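Local coordinates for arginine decarboxylase, A207R protein (Paramecium bursaria Chlorella virus 1, PDB 2NVA) that catalyses the pyridoxal phosphate-dependent decarboxylation of arginine to agmatine, using an active site completed by both subunits of a dimer, at residues L9-Y20 with W344-N355. Residues are numbered along the deposited sequence; the frame is centred on the assembly and turned at random.
With PL2 ((4-{[(4-{[amino(imino)methyl]amino}butyl)amino]methyl}-5-hydroxy-6-methylpyridin-3-yl)methyl dihydrogen phosphate), chain I.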
loop_
_atom_site.group_PDB
_atom_site.type_symbol
_atom_site.label_atom_id
_atom_site.label_comp_id
_atom_site.label_asym_id
_atom_site.label_seq_id
_atom_site.Cartn_x
_atom_site.Cartn_y
_atom_site.Cartn_z
ATOM N N LEU A 9 -2.167 21.591 18.514
ATOM C CA LEU A 9 -0.869 21.211 19.064
ATOM C C LEU A 9 -0.668 21.795 20.458
ATOM O O LEU A 9 -0.096 21.134 21.321
ATOM C CB LEU A 9 0.271 21.666 18.146
ATOM C CG LEU A 9 0.373 20.900 16.827
ATOM C CD1 LEU A 9 1.274 21.646 15.842
ATOM C CD2 LEU A 9 0.854 19.449 17.062
ATOM N N LYS A 10 -1.138 23.025 20.680
ATOM C CA LYS A 10 -1.000 23.654 22.002
ATOM C C LYS A 10 -1.922 23.018 23.039
ATOM O O LYS A 10 -1.577 22.915 24.218
ATOM C CB LYS A 10 -1.234 25.167 21.908
ATOM C CG LYS A 10 0.040 25.931 21.490
ATOM C CD LYS A 10 -0.248 27.415 21.252
ATOM C CE LYS A 10 -0.766 27.623 19.837
ATOM N NZ LYS A 10 -1.697 28.823 19.696
ATOM N N ALA A 11 -3.100 22.600 22.580
ATOM C CA ALA A 11 -4.088 21.946 23.437
ATOM C C ALA A 11 -3.740 20.473 23.720
ATOM O O ALA A 11 -4.151 19.925 24.747
ATOM C CB ALA A 11 -5.482 22.058 22.812
ATOM N N HIS A 12 -2.976 19.856 22.820
ATOM C CA HIS A 12 -2.534 18.466 22.952
ATOM C C HIS A 12 -1.007 18.414 22.864
ATOM O O HIS A 12 -0.456 17.916 21.874
ATOM C CB HIS A 12 -3.202 17.586 21.876
ATOM C CG HIS A 12 -4.688 17.541 21.997
ATOM N ND1 HIS A 12 -5.509 18.521 21.479
ATOM C CD2 HIS A 12 -5.506 16.657 22.618
ATOM C CE1 HIS A 12 -6.770 18.244 21.774
ATOM N NE2 HIS A 12 -6.794 17.113 22.459
ATOM N N PRO A 13 -0.304 18.943 23.894
ATOM C CA PRO A 13 1.141 19.058 23.797
ATOM C C PRO A 13 1.870 17.709 23.766
ATOM O O PRO A 13 3.053 17.666 23.463
ATOM C CB PRO A 13 1.516 19.865 25.046
ATOM C CG PRO A 13 0.437 19.582 26.008
ATOM C CD PRO A 13 -0.801 19.460 25.191
ATOM N N HIS A 14 1.174 16.622 24.071
ATOM C CA HIS A 14 1.808 15.305 24.023
ATOM C C HIS A 14 1.454 14.524 22.771
ATOM O O HIS A 14 1.676 13.304 22.686
ATOM C CB HIS A 14 1.530 14.552 25.311
ATOM C CG HIS A 14 2.113 15.255 26.488
ATOM N ND1 HIS A 14 1.380 15.598 27.603
ATOM C CD2 HIS A 14 3.341 15.803 26.655
ATOM C CE1 HIS A 14 2.157 16.263 28.444
ATOM N NE2 HIS A 14 3.350 16.408 27.887
ATOM N N GLN A 15 0.935 15.241 21.782
ATOM C CA GLN A 15 0.674 14.649 20.466
ATOM C C GLN A 15 1.971 14.073 19.891
ATOM O O GLN A 15 2.993 14.768 19.832
ATOM C CB GLN A 15 0.060 15.702 19.525
ATOM C CG GLN A 15 -0.328 15.176 18.129
ATOM C CD GLN A 15 -1.435 14.131 18.156
ATOM O OE1 GLN A 15 -1.379 13.146 17.418
ATOM N NE2 GLN A 15 -2.436 14.336 18.990
ATOM N N THR A 16 1.956 12.801 19.487
ATOM C CA THR A 16 3.140 12.238 18.840
ATOM C C THR A 16 2.859 11.705 17.442
ATOM O O THR A 16 3.651 11.939 16.540
ATOM C CB THR A 16 3.856 11.130 19.664
ATOM O OG1 THR A 16 2.935 10.070 19.953
ATOM C CG2 THR A 16 4.367 11.682 20.958
ATOM N N LYS A 17 1.750 10.987 17.273
ATOM C CA LYS A 17 1.354 10.451 15.960
ATOM C C LYS A 17 1.022 11.570 14.982
ATOM O O LYS A 17 0.614 12.654 15.390
ATOM C CB LYS A 17 0.097 9.587 16.072
ATOM C CG LYS A 17 0.141 8.455 17.055
ATOM C CD LYS A 17 -1.181 7.698 16.939
ATOM C CE LYS A 17 -1.507 6.918 18.178
ATOM N NZ LYS A 17 -0.573 5.782 18.371
ATOM N N SER A 18 1.174 11.297 13.686
ATOM C CA SER A 18 0.648 12.202 12.676
ATOM C C SER A 18 -0.872 12.258 12.838
ATOM O O SER A 18 -1.465 11.354 13.428
ATOM C CB SER A 18 1.020 11.734 11.282
ATOM O OG SER A 18 0.442 10.465 11.014
ATOM N N PHE A 19 -1.500 13.321 12.353
ATOM C CA PHE A 19 -2.951 13.460 12.554
ATOM C C PHE A 19 -3.638 14.196 11.413
ATOM O O PHE A 19 -3.097 15.156 10.857
ATOM C CB PHE A 19 -3.287 14.099 13.928
ATOM C CG PHE A 19 -2.739 15.508 14.130
ATOM C CD1 PHE A 19 -3.533 16.629 13.855
ATOM C CD2 PHE A 19 -1.451 15.713 14.639
ATOM C CE1 PHE A 19 -3.042 17.928 14.069
ATOM C CE2 PHE A 19 -0.942 16.998 14.836
ATOM C CZ PHE A 19 -1.741 18.115 14.561
ATOM N N TYR A 20 -4.828 13.712 11.068
ATOM C CA TYR A 20 -5.697 14.384 10.116
ATOM C C TYR A 20 -6.532 15.405 10.861
ATOM O O TYR A 20 -6.995 15.124 11.969
ATOM C CB TYR A 20 -6.627 13.378 9.439
ATOM C CG TYR A 20 -5.903 12.452 8.497
ATOM C CD1 TYR A 20 -5.761 12.776 7.140
ATOM C CD2 TYR A 20 -5.356 11.261 8.952
ATOM C CE1 TYR A 20 -5.086 11.931 6.264
ATOM C CE2 TYR A 20 -4.668 10.406 8.083
ATOM C CZ TYR A 20 -4.539 10.746 6.743
ATOM O OH TYR A 20 -3.874 9.900 5.884
ATOM N N TRP A 344 6.477 20.739 13.217
ATOM C CA TRP A 344 5.324 20.130 12.574
ATOM C C TRP A 344 5.051 20.852 11.274
ATOM O O TRP A 344 5.256 22.078 11.158
ATOM C CB TRP A 344 4.088 20.228 13.486
ATOM C CG TRP A 344 4.100 19.280 14.658
ATOM C CD1 TRP A 344 4.641 19.499 15.902
ATOM C CD2 TRP A 344 3.514 17.982 14.700
ATOM N NE1 TRP A 344 4.434 18.403 16.713
ATOM C CE2 TRP A 344 3.752 17.452 15.992
ATOM C CE3 TRP A 344 2.820 17.200 13.762
ATOM C CZ2 TRP A 344 3.305 16.174 16.369
ATOM C CZ3 TRP A 344 2.380 15.936 14.142
ATOM C CH2 TRP A 344 2.628 15.435 15.429
ATOM N N VAL A 345 4.576 20.097 10.296
ATOM C CA VAL A 345 4.085 20.677 9.053
ATOM C C VAL A 345 2.717 20.075 8.774
ATOM O O VAL A 345 2.358 19.066 9.383
ATOM C CB VAL A 345 5.042 20.407 7.847
ATOM C CG1 VAL A 345 6.465 20.910 8.161
ATOM C CG2 VAL A 345 5.086 18.917 7.489
ATOM N N TYR A 346 1.957 20.677 7.863
ATOM C CA TYR A 346 0.791 19.974 7.361
ATOM C C TYR A 346 0.700 20.034 5.847
ATOM O O TYR A 346 1.191 20.962 5.216
ATOM C CB TYR A 346 -0.501 20.454 8.039
ATOM C CG TYR A 346 -0.988 21.810 7.590
ATOM C CD1 TYR A 346 -1.847 21.942 6.487
ATOM C CD2 TYR A 346 -0.618 22.963 8.280
ATOM C CE1 TYR A 346 -2.293 23.181 6.069
ATOM C CE2 TYR A 346 -1.080 24.213 7.870
ATOM C CZ TYR A 346 -1.902 24.310 6.763
ATOM O OH TYR A 346 -2.348 25.550 6.360
ATOM N N PHE A 347 0.051 19.019 5.280
ATOM C CA PHE A 347 -0.189 18.941 3.850
ATOM C C PHE A 347 -1.655 19.241 3.580
ATOM O O PHE A 347 -2.542 18.515 4.066
ATOM C CB PHE A 347 0.180 17.548 3.333
ATOM C CG PHE A 347 1.658 17.282 3.344
ATOM C CD1 PHE A 347 2.421 17.512 2.203
ATOM C CD2 PHE A 347 2.294 16.832 4.507
ATOM C CE1 PHE A 347 3.796 17.274 2.202
ATOM C CE2 PHE A 347 3.674 16.590 4.520
ATOM C CZ PHE A 347 4.428 16.823 3.356
ATOM N N PRO A 348 -1.914 20.334 2.837
ATOM C CA PRO A 348 -3.292 20.731 2.540
ATOM C C PRO A 348 -3.999 19.719 1.638
ATOM O O PRO A 348 -3.333 19.003 0.908
ATOM C CB PRO A 348 -3.131 22.068 1.789
ATOM C CG PRO A 348 -1.728 22.534 2.084
ATOM C CD PRO A 348 -0.920 21.272 2.268
ATOM N N SER A 349 -5.334 19.695 1.695
ATOM C CA SER A 349 -6.162 18.925 0.753
ATOM C C SER A 349 -5.722 17.469 0.677
ATOM O O SER A 349 -5.434 16.933 -0.395
ATOM C CB SER A 349 -6.181 19.593 -0.632
ATOM O OG SER A 349 -6.688 20.934 -0.529
ATOM N N TRP A 350 -5.681 16.839 1.849
ATOM C CA TRP A 350 -5.137 15.487 1.956
ATOM C C TRP A 350 -6.209 14.477 2.386
ATOM O O TRP A 350 -5.969 13.633 3.253
ATOM C CB TRP A 350 -3.911 15.452 2.895
ATOM C CG TRP A 350 -2.913 14.451 2.409
ATOM C CD1 TRP A 350 -2.612 13.234 2.959
ATOM C CD2 TRP A 350 -2.127 14.564 1.227
ATOM N NE1 TRP A 350 -1.665 12.585 2.187
ATOM C CE2 TRP A 350 -1.351 13.386 1.120
ATOM C CE3 TRP A 350 -2.002 15.562 0.235
ATOM C CZ2 TRP A 350 -0.467 13.158 0.049
ATOM C CZ3 TRP A 350 -1.104 15.346 -0.824
ATOM C CH2 TRP A 350 -0.351 14.152 -0.903
ATOM N N GLY A 351 -7.386 14.568 1.765
ATOM C CA GLY A 351 -8.500 13.718 2.144
ATOM C C GLY A 351 -8.895 12.631 1.145
ATOM O O GLY A 351 -9.719 11.786 1.467
ATOM N N ALA A 352 -8.311 12.645 -0.054
ATOM C CA ALA A 352 -8.716 11.714 -1.116
ATOM C C ALA A 352 -7.663 10.644 -1.373
ATOM O O ALA A 352 -6.554 10.975 -1.781
ATOM C CB ALA A 352 -9.013 12.481 -2.383
ATOM N N TYR A 353 -8.024 9.375 -1.112
ATOM C CA TYR A 353 -7.127 8.229 -1.312
ATOM C C TYR A 353 -5.875 8.408 -0.452
ATOM O O TYR A 353 -4.753 8.213 -0.929
ATOM C CB TYR A 353 -6.770 8.052 -2.806
ATOM C CG TYR A 353 -8.007 7.907 -3.660
ATOM C CD1 TYR A 353 -8.786 6.748 -3.582
ATOM C CD2 TYR A 353 -8.413 8.924 -4.515
ATOM C CE1 TYR A 353 -9.937 6.602 -4.333
ATOM C CE2 TYR A 353 -9.568 8.790 -5.284
ATOM C CZ TYR A 353 -10.329 7.623 -5.175
ATOM O OH TYR A 353 -11.476 7.472 -5.920
ATOM N N THR A 354 -6.085 8.778 0.816
ATOM C CA THR A 354 -4.988 9.019 1.741
ATOM C C THR A 354 -5.096 8.054 2.923
ATOM O O THR A 354 -4.422 7.010 2.935
ATOM C CB THR A 354 -4.936 10.490 2.193
ATOM O OG1 THR A 354 -6.205 10.871 2.754
ATOM C CG2 THR A 354 -4.642 11.385 0.996
ATOM N N ASN A 355 -5.974 8.370 3.877
ATOM C CA ASN A 355 -6.164 7.511 5.047
ATOM C C ASN A 355 -6.659 6.090 4.711
ATOM O O ASN A 355 -6.315 5.152 5.412
ATOM C CB ASN A 355 -7.068 8.162 6.102
ATOM C CG ASN A 355 -8.336 8.760 5.509
ATOM O OD1 ASN A 355 -8.293 9.806 4.842
ATOM N ND2 ASN A 355 -9.482 8.121 5.778
HETATM N N1 PL2 I . -16.781 5.196 -9.154
HETATM C C2 PL2 I . -16.071 4.096 -9.454
HETATM C C2A PL2 I . -16.786 2.829 -9.965
HETATM C C3 PL2 I . -14.679 4.132 -9.292
HETATM O O3 PL2 I . -13.982 3.012 -9.618
HETATM C C4 PL2 I . -14.017 5.288 -8.832
HETATM C C4A PL2 I . -12.475 5.365 -8.627
HETATM C C5 PL2 I . -14.833 6.401 -8.544
HETATM C C6 PL2 I . -16.203 6.319 -8.711
HETATM P P PL2 I . -12.908 9.790 -8.228
HETATM N N PL2 I . -11.735 4.442 -9.516
HETATM C CA PL2 I . -10.549 3.890 -8.848
HETATM C CG PL2 I . -8.327 4.421 -7.756
HETATM O OP2 PL2 I . -11.658 10.281 -9.108
HETATM O OP3 PL2 I . -12.386 9.739 -6.687
HETATM O OP1 PL2 I . -14.091 10.685 -8.398
HETATM O OP4 PL2 I . -13.150 8.279 -8.726
HETATM C C5M PL2 I . -14.213 7.719 -8.038
HETATM C CB PL2 I . -9.607 5.009 -8.355
HETATM C CD PL2 I . -7.364 5.541 -7.293
HETATM N NE PL2 I . -6.219 4.861 -6.646
HETATM C CZ PL2 I . -5.297 5.440 -5.863
HETATM N NH2 PL2 I . -4.314 4.674 -5.330
HETATM N NH1 PL2 I . -5.338 6.752 -5.614
#
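W344 packs its indole against L9, F19 and the backbone carbonyls of Q15 and K17, reaching from its strand into the bend between helix 2-11 and strand 18-22, which includes a type I turn ending at Q15. Followed outward, W344 CB first meets L9 CD1 at 3.9 Å, and the same methyl remains beside W344 CG. L9 CD2 then sits over the pyrrole part, 3.7 Å from the centroid of the W344 five-membered ring and 10° off its normal, a clear CH-pi contact. On the same face, farther out, F19 CE2 approaches W344 CZ3 to 3.6 Å. With F19 CG between its backbone N and carbonyl carbon (chi1 61°), the CD2/CE2 side of the phenyl ring is brought to the indole; V5 and I8 of helix 2-11 also touch F19. At the tip the chemistry changes: W344 CH2 lies 3.4 Å from K17 O, which is in the indole plane, while Q15 O is near the rim at CZ2.

A second patch joins the same segments nearer the cofactor. Y20 CE1 comes within 3.6 Å of W350 O, which lies at the ring edge, in its plane. A 2.8 Å hydrogen bond from T354 OG1 to W350 O, its donor 46° out of the carbonyl plane, ties T354 back within the loop. Beyond it, N355 CB meets Y20 CZ; N355 ND2 is held by N50 OD1. Y353, the residue before T354, donates from OH to PL2 OP3 at 2.6 Å and places a ring face over PL2 CD.

Strands 18-22 and 344-347 both pair with strand 262-274 in the beta domain beside the TIM barrel. No hydrogen bond crosses between the two segments: the union rests on apolar packing, with carbonyl oxygens at aromatic rims, consistent with weak attraction to the positive ring edge. The side-chain bonds described lie within the 350-355 loop or run from it to N50 and the PL2 phosphate.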